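Non-ribosomal peptide synthetase (Methanobrevibacter ruminantium, PDB 6VTJ) probably carries a thioester-bound peptide on the phosphopantetheine arm of its carrier domain and releases it by reduction in the adjoining reductase domain. Local coordinates at residues A[99-113]-A[276-288]. Residues are numbered along the deposited sequence; the frame is centred on the assembly and turned at random.
Sequences KNYNYGEINELLQEN and EYDERTLYYEQDL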
loop_
_atom_site.group_PDB
_atom_site.type_symbol
_atom_site.label_atom_id
_atom_site.label_comp_id
_atom_site.label_asym_id
_atom_site.label_seq_id
_atom_site.Cartn_x
_atom_site.Cartn_y
_atom_site.Cartn_z
ATOM N N LYS A 99 17.821 -12.018 -5.246
ATOM C CA LYS A 99 19.200 -12.265 -4.837
ATOM C C LYS A 99 20.191 -12.276 -5.999
ATOM O O LYS A 99 21.391 -12.097 -5.766
ATOM C CB LYS A 99 19.288 -13.588 -4.074
ATOM C CG LYS A 99 18.595 -13.561 -2.722
ATOM C CD LYS A 99 18.533 -14.953 -2.127
ATOM C CE LYS A 99 17.968 -14.941 -0.714
ATOM N NZ LYS A 99 17.389 -16.272 -0.342
ATOM N N ASN A 100 19.732 -12.469 -7.236
ATOM C CA ASN A 100 20.643 -12.559 -8.380
ATOM C C ASN A 100 20.869 -11.156 -8.932
ATOM O O ASN A 100 20.358 -10.768 -9.984
ATOM C CB ASN A 100 20.093 -13.496 -9.446
ATOM C CG ASN A 100 20.951 -13.515 -10.690
ATOM O OD1 ASN A 100 22.178 -13.665 -10.609
ATOM N ND2 ASN A 100 20.319 -13.335 -11.853
ATOM N N TYR A 101 21.669 -10.385 -8.205
ATOM C CA TYR A 101 21.806 -8.969 -8.503
ATOM C C TYR A 101 23.014 -8.443 -7.757
ATOM O O TYR A 101 23.291 -8.866 -6.629
ATOM C CB TYR A 101 20.543 -8.190 -8.098
ATOM C CG TYR A 101 20.377 -6.848 -8.793
ATOM C CD1 TYR A 101 19.710 -6.749 -10.009
ATOM C CD2 TYR A 101 20.862 -5.688 -8.222
ATOM C CE1 TYR A 101 19.544 -5.528 -10.640
ATOM C CE2 TYR A 101 20.708 -4.456 -8.850
ATOM C CZ TYR A 101 20.051 -4.385 -10.057
ATOM O OH TYR A 101 19.896 -3.172 -10.682
ATOM N N ASN A 102 23.730 -7.537 -8.402
ATOM C CA ASN A 102 24.850 -6.832 -7.800
ATOM C C ASN A 102 24.351 -5.458 -7.354
ATOM O O ASN A 102 24.109 -4.580 -8.185
ATOM C CB ASN A 102 25.999 -6.721 -8.802
ATOM C CG ASN A 102 27.300 -6.307 -8.149
ATOM O OD1 ASN A 102 27.307 -5.499 -7.211
ATOM N ND2 ASN A 102 28.414 -6.841 -8.646
ATOM N N TYR A 103 24.197 -5.268 -6.049
ATOM C CA TYR A 103 23.676 -4.014 -5.512
ATOM C C TYR A 103 24.758 -2.961 -5.265
ATOM O O TYR A 103 24.485 -1.968 -4.593
ATOM C CB TYR A 103 22.904 -4.277 -4.215
ATOM C CG TYR A 103 21.616 -5.053 -4.430
ATOM C CD1 TYR A 103 20.426 -4.394 -4.732
ATOM C CD2 TYR A 103 21.590 -6.437 -4.337
ATOM C CE1 TYR A 103 19.243 -5.095 -4.929
ATOM C CE2 TYR A 103 20.401 -7.155 -4.546
ATOM C CZ TYR A 103 19.236 -6.471 -4.840
ATOM O OH TYR A 103 18.063 -7.164 -5.049
ATOM N N GLY A 104 25.968 -3.143 -5.795
ATOM C CA GLY A 104 27.045 -2.218 -5.478
ATOM C C GLY A 104 26.776 -0.800 -5.943
ATOM O O GLY A 104 26.895 0.156 -5.168
ATOM N N GLU A 105 26.403 -0.641 -7.219
ATOM C CA GLU A 105 26.234 0.696 -7.787
ATOM C C GLU A 105 25.050 1.437 -7.162
ATOM O O GLU A 105 25.127 2.649 -6.883
ATOM C CB GLU A 105 26.052 0.591 -9.298
ATOM C CG GLU A 105 27.331 0.297 -10.058
ATOM C CD GLU A 105 27.192 0.579 -11.541
ATOM O OE1 GLU A 105 26.954 -0.377 -12.316
ATOM O OE2 GLU A 105 27.313 1.764 -11.931
ATOM N N ILE A 106 23.940 0.732 -6.963
ATOM C CA ILE A 106 22.800 1.319 -6.267
ATOM C C ILE A 106 23.215 1.802 -4.880
ATOM O O ILE A 106 22.888 2.921 -4.481
ATOM C CB ILE A 106 21.644 0.305 -6.200
ATOM C CG1 ILE A 106 20.918 0.257 -7.535
ATOM C CG2 ILE A 106 20.704 0.641 -5.069
ATOM C CD1 ILE A 106 19.783 -0.718 -7.571
ATOM N N ASN A 107 23.944 0.963 -4.129
ATOM C CA ASN A 107 24.341 1.317 -2.766
ATOM C C ASN A 107 25.258 2.535 -2.755
ATOM O O ASN A 107 25.173 3.394 -1.857
ATOM C CB ASN A 107 25.017 0.119 -2.094
ATOM C CG ASN A 107 24.017 -0.920 -1.624
ATOM O OD1 ASN A 107 22.851 -0.591 -1.416
ATOM N ND2 ASN A 107 24.461 -2.175 -1.442
ATOM N N GLU A 108 26.136 2.634 -3.757
ATOM C CA GLU A 108 26.979 3.816 -3.889
ATOM C C GLU A 108 26.136 5.069 -4.102
ATOM O O GLU A 108 26.421 6.126 -3.522
ATOM C CB GLU A 108 27.972 3.628 -5.038
ATOM C CG GLU A 108 29.356 3.172 -4.590
ATOM N N LEU A 109 25.104 4.978 -4.943
ATOM C CA LEU A 109 24.228 6.132 -5.126
ATOM C C LEU A 109 23.499 6.465 -3.831
ATOM O O LEU A 109 23.393 7.635 -3.445
ATOM C CB LEU A 109 23.208 5.864 -6.234
ATOM C CG LEU A 109 23.542 6.093 -7.701
ATOM C CD1 LEU A 109 22.245 6.186 -8.491
ATOM C CD2 LEU A 109 24.402 7.333 -7.906
ATOM N N LEU A 110 22.991 5.438 -3.150
ATOM C CA LEU A 110 22.289 5.636 -1.889
ATOM C C LEU A 110 23.161 6.388 -0.891
ATOM O O LEU A 110 22.658 7.224 -0.127
ATOM C CB LEU A 110 21.836 4.282 -1.324
ATOM C CG LEU A 110 20.693 3.631 -2.107
ATOM C CD1 LEU A 110 20.272 2.257 -1.558
ATOM C CD2 LEU A 110 19.495 4.585 -2.185
ATOM N N GLN A 111 24.477 6.127 -0.900
ATOM C CA GLN A 111 25.370 6.828 0.023
ATOM C C GLN A 111 25.409 8.336 -0.222
ATOM O O GLN A 111 25.753 9.087 0.691
ATOM C CB GLN A 111 26.790 6.258 -0.042
ATOM C CG GLN A 111 26.958 4.922 0.669
ATOM C CD GLN A 111 25.975 4.746 1.824
ATOM O OE1 GLN A 111 26.056 5.438 2.850
ATOM N NE2 GLN A 111 25.036 3.814 1.660
ATOM N N GLU A 112 25.027 8.796 -1.406
ATOM C CA GLU A 112 24.955 10.222 -1.664
ATOM C C GLU A 112 23.707 10.873 -1.074
ATOM O O GLU A 112 23.610 12.103 -1.109
ATOM C CB GLU A 112 25.007 10.487 -3.175
ATOM C CG GLU A 112 26.120 9.737 -3.905
ATOM C CD GLU A 112 26.155 10.046 -5.398
ATOM O OE1 GLU A 112 25.279 10.797 -5.878
ATOM O OE2 GLU A 112 27.062 9.540 -6.098
ATOM N N ASN A 113 22.770 10.092 -0.518
ATOM C CA ASN A 113 21.463 10.605 -0.087
ATOM C C ASN A 113 21.540 11.065 1.374
ATOM O O ASN A 113 21.053 10.416 2.300
ATOM C CB ASN A 113 20.375 9.549 -0.288
ATOM C CG ASN A 113 18.981 10.096 -0.008
ATOM O OD1 ASN A 113 18.721 11.271 -0.254
ATOM N ND2 ASN A 113 18.086 9.258 0.534
ATOM N N GLU A 276 21.353 -0.456 9.250
ATOM C CA GLU A 276 20.430 0.635 9.527
ATOM C C GLU A 276 19.260 0.544 8.563
ATOM O O GLU A 276 19.347 -0.076 7.503
ATOM C CB GLU A 276 21.119 1.995 9.385
ATOM C CG GLU A 276 21.983 2.370 10.566
ATOM C CD GLU A 276 23.217 3.145 10.161
ATOM O OE1 GLU A 276 24.089 2.568 9.470
ATOM O OE2 GLU A 276 23.313 4.339 10.525
ATOM N N TYR A 277 18.156 1.175 8.939
ATOM C CA TYR A 277 16.919 1.084 8.173
ATOM C C TYR A 277 16.436 2.513 7.943
ATOM O O TYR A 277 15.553 3.016 8.651
ATOM C CB TYR A 277 15.908 0.219 8.903
ATOM C CG TYR A 277 16.561 -0.940 9.613
ATOM C CD1 TYR A 277 16.914 -2.097 8.918
ATOM C CD2 TYR A 277 16.864 -0.867 10.973
ATOM C CE1 TYR A 277 17.532 -3.160 9.564
ATOM C CE2 TYR A 277 17.468 -1.921 11.629
ATOM C CZ TYR A 277 17.795 -3.072 10.924
ATOM O OH TYR A 277 18.405 -4.126 11.577
ATOM N N ASP A 278 17.026 3.160 6.942
ATOM C CA ASP A 278 16.790 4.570 6.696
ATOM C C ASP A 278 16.721 4.801 5.192
ATOM O O ASP A 278 16.660 3.854 4.399
ATOM C CB ASP A 278 17.874 5.417 7.371
ATOM C CG ASP A 278 19.267 5.142 6.824
ATOM O OD1 ASP A 278 19.414 4.533 5.742
ATOM O OD2 ASP A 278 20.237 5.571 7.474
ATOM N N GLU A 279 16.741 6.082 4.813
ATOM C CA GLU A 279 16.632 6.554 3.432
ATOM C C GLU A 279 17.849 6.195 2.572
ATOM O O GLU A 279 17.857 6.497 1.368
ATOM C CB GLU A 279 16.411 8.070 3.431
ATOM C CG GLU A 279 15.067 8.517 4.040
ATOM C CD GLU A 279 15.141 8.923 5.533
ATOM O OE1 GLU A 279 16.022 8.440 6.275
ATOM O OE2 GLU A 279 14.275 9.704 5.988
ATOM N N ARG A 280 18.866 5.557 3.153
ATOM C CA ARG A 280 20.011 5.058 2.403
ATOM C C ARG A 280 20.024 3.533 2.318
ATOM O O ARG A 280 21.049 2.944 1.962
ATOM C CB ARG A 280 21.305 5.592 3.023
ATOM C CG ARG A 280 21.466 7.110 2.790
ATOM C CD ARG A 280 22.752 7.663 3.427
ATOM N NE ARG A 280 22.686 7.587 4.881
ATOM C CZ ARG A 280 22.128 8.524 5.646
ATOM N NH1 ARG A 280 21.608 9.619 5.093
ATOM N NH2 ARG A 280 22.091 8.369 6.964
ATOM N N THR A 281 18.897 2.887 2.604
ATOM C CA THR A 281 18.795 1.437 2.638
ATOM C C THR A 281 17.882 0.939 1.521
ATOM O O THR A 281 16.759 1.431 1.359
ATOM C CB THR A 281 18.251 0.970 3.995
ATOM O OG1 THR A 281 19.004 1.569 5.062
ATOM C CG2 THR A 281 18.331 -0.539 4.101
ATOM N N LEU A 282 18.350 -0.057 0.766
ATOM C CA LEU A 282 17.444 -0.785 -0.114
ATOM C C LEU A 282 17.401 -2.248 0.296
ATOM O O LEU A 282 16.449 -2.676 0.948
ATOM C CB LEU A 282 17.846 -0.651 -1.586
ATOM C CG LEU A 282 17.053 -1.451 -2.632
ATOM C CD1 LEU A 282 15.602 -1.130 -2.617
ATOM C CD2 LEU A 282 17.604 -1.159 -3.995
ATOM N N TYR A 283 18.428 -3.018 -0.054
ATOM C CA TYR A 283 18.419 -4.462 0.122
ATOM C C TYR A 283 19.374 -4.893 1.225
ATOM O O TYR A 283 20.559 -4.551 1.194
ATOM C CB TYR A 283 18.806 -5.161 -1.175
ATOM C CG TYR A 283 18.698 -6.657 -1.071
ATOM C CD1 TYR A 283 17.485 -7.247 -0.786
ATOM C CD2 TYR A 283 19.812 -7.480 -1.239
ATOM C CE1 TYR A 283 17.352 -8.615 -0.694
ATOM C CE2 TYR A 283 19.695 -8.876 -1.151
ATOM C CZ TYR A 283 18.455 -9.433 -0.878
ATOM O OH TYR A 283 18.279 -10.802 -0.767
ATOM N N TYR A 284 18.866 -5.691 2.166
ATOM C CA TYR A 284 19.701 -6.318 3.186
ATOM C C TYR A 284 19.177 -7.718 3.539
ATOM O O TYR A 284 19.264 -8.140 4.698
ATOM C CB TYR A 284 19.791 -5.420 4.435
ATOM C CG TYR A 284 18.442 -5.058 5.023
ATOM C CD1 TYR A 284 17.640 -4.079 4.434
ATOM C CD2 TYR A 284 17.958 -5.709 6.156
ATOM C CE1 TYR A 284 16.392 -3.759 4.964
ATOM C CE2 TYR A 284 16.736 -5.390 6.691
ATOM C CZ TYR A 284 15.952 -4.418 6.095
ATOM O OH TYR A 284 14.716 -4.117 6.628
ATOM N N GLU A 285 18.606 -8.427 2.561
ATOM C CA GLU A 285 17.993 -9.747 2.764
ATOM C C GLU A 285 16.905 -9.723 3.838
ATOM O O GLU A 285 16.821 -10.606 4.698
ATOM C CB GLU A 285 19.051 -10.809 3.072
ATOM C CG GLU A 285 19.555 -11.450 1.799
ATOM C CD GLU A 285 20.695 -12.422 2.003
ATOM O OE1 GLU A 285 20.488 -13.441 2.698
ATOM O OE2 GLU A 285 21.797 -12.153 1.455
ATOM N N GLN A 286 16.055 -8.702 3.769
ATOM C CA GLN A 286 14.844 -8.642 4.568
ATOM C C GLN A 286 13.798 -9.587 3.984
ATOM O O GLN A 286 13.926 -10.089 2.862
ATOM C CB GLN A 286 14.300 -7.206 4.626
ATOM C CG GLN A 286 13.829 -6.636 3.274
ATOM C CD GLN A 286 14.926 -5.857 2.509
ATOM O OE1 GLN A 286 16.057 -6.317 2.394
ATOM N NE2 GLN A 286 14.576 -4.673 1.989
ATOM N N ASP A 287 12.749 -9.826 4.759
ATOM C CA ASP A 287 11.654 -10.706 4.340
ATOM C C ASP A 287 10.860 -10.043 3.216
ATOM O O ASP A 287 10.190 -9.028 3.426
ATOM C CB ASP A 287 10.773 -11.023 5.548
ATOM C CG ASP A 287 9.538 -11.838 5.203
ATOM O OD1 ASP A 287 9.510 -12.541 4.172
ATOM O OD2 ASP A 287 8.574 -11.770 5.993
ATOM N N LEU A 288 10.938 -10.611 2.019
ATOM C CA LEU A 288 10.240 -10.100 0.847
ATOM C C LEU A 288 9.290 -11.143 0.277
ATOM O O LEU A 288 9.107 -11.231 -0.935
ATOM C CB LEU A 288 11.240 -9.641 -0.214
ATOM C CG LEU A 288 12.021 -8.382 0.175
ATOM C CD1 LEU A 288 13.213 -8.138 -0.756
ATOM C CD2 LEU A 288 11.094 -7.195 0.178
HETATM O O HOH W 1 22.474 -4.261 -0.792
HETATM O O HOH W 2 21.014 -1.127 0.895
HETATM O O HOH W 3 20.551 -2.290 -1.721
#
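Tyr-103 and Tyr-283 meet as an offset stack, centroids 4.7 Å apart and planes at 23°, a worked example of how a short helix can be laid on an irregular loop by one aromatic pair, leucine packing and two side-chain-to-carbonyl bonds. The overlap is partial: CE2 of Tyr-103 comes to 3.4 Å from CD2 of Tyr-283, while CB of Tyr-283 makes a CH-pi contact over the same face. Tyr-101 covers the opposite face of the Tyr-103 ring, and the Tyr-103 hydroxyl bonds to the Ile-98 carbonyl, fixing the ring on both faces and at its end. Tyr-283 lays its ring against that of Tyr-103 because its CG stands opposite the backbone N across the CA-CB bond (chi1 -175°), which also brings OH to 3.4 Å from Lys-99 CG. The Leu-282 branch CD2 packs 3.7 Å from Ile-106 CG2, and its CB meets Leu-110 CD1. Waters bridge the Asn-107 amide to the backbone of Leu-282 and Tyr-283.

Beyond the helix, Asn-113 donates from ND2 to Glu-279 O (2.9 Å), the acceptor in its amide plane but the donor well above the carbonyl plane. Arg-280 passes its CG 3.2 Å from Leu-110 O, then bends at chi3 so that NH1 meets Asn-113 O at 3.0 Å, nearly within the guanidinium plane; Gln-457 bonds to both NH1 and Asn-113 O. Its NH2 lies 3.4 Å from Asp-278 OD2, a salt bridge by charge alone, the oxygen well out of that plane. A leucine in place of Arg-280 would probably leave Asn-113 O without this charged donor and Asp-278 without its positive partner.

Around this loop and helix 104-111, helix 291-308 packs on Tyr-103, Ile-106 and Leu-282, helix 94-99 touches Tyr-283 through Ile-98, and strand 385-388 meets Leu-110 and Glu-279.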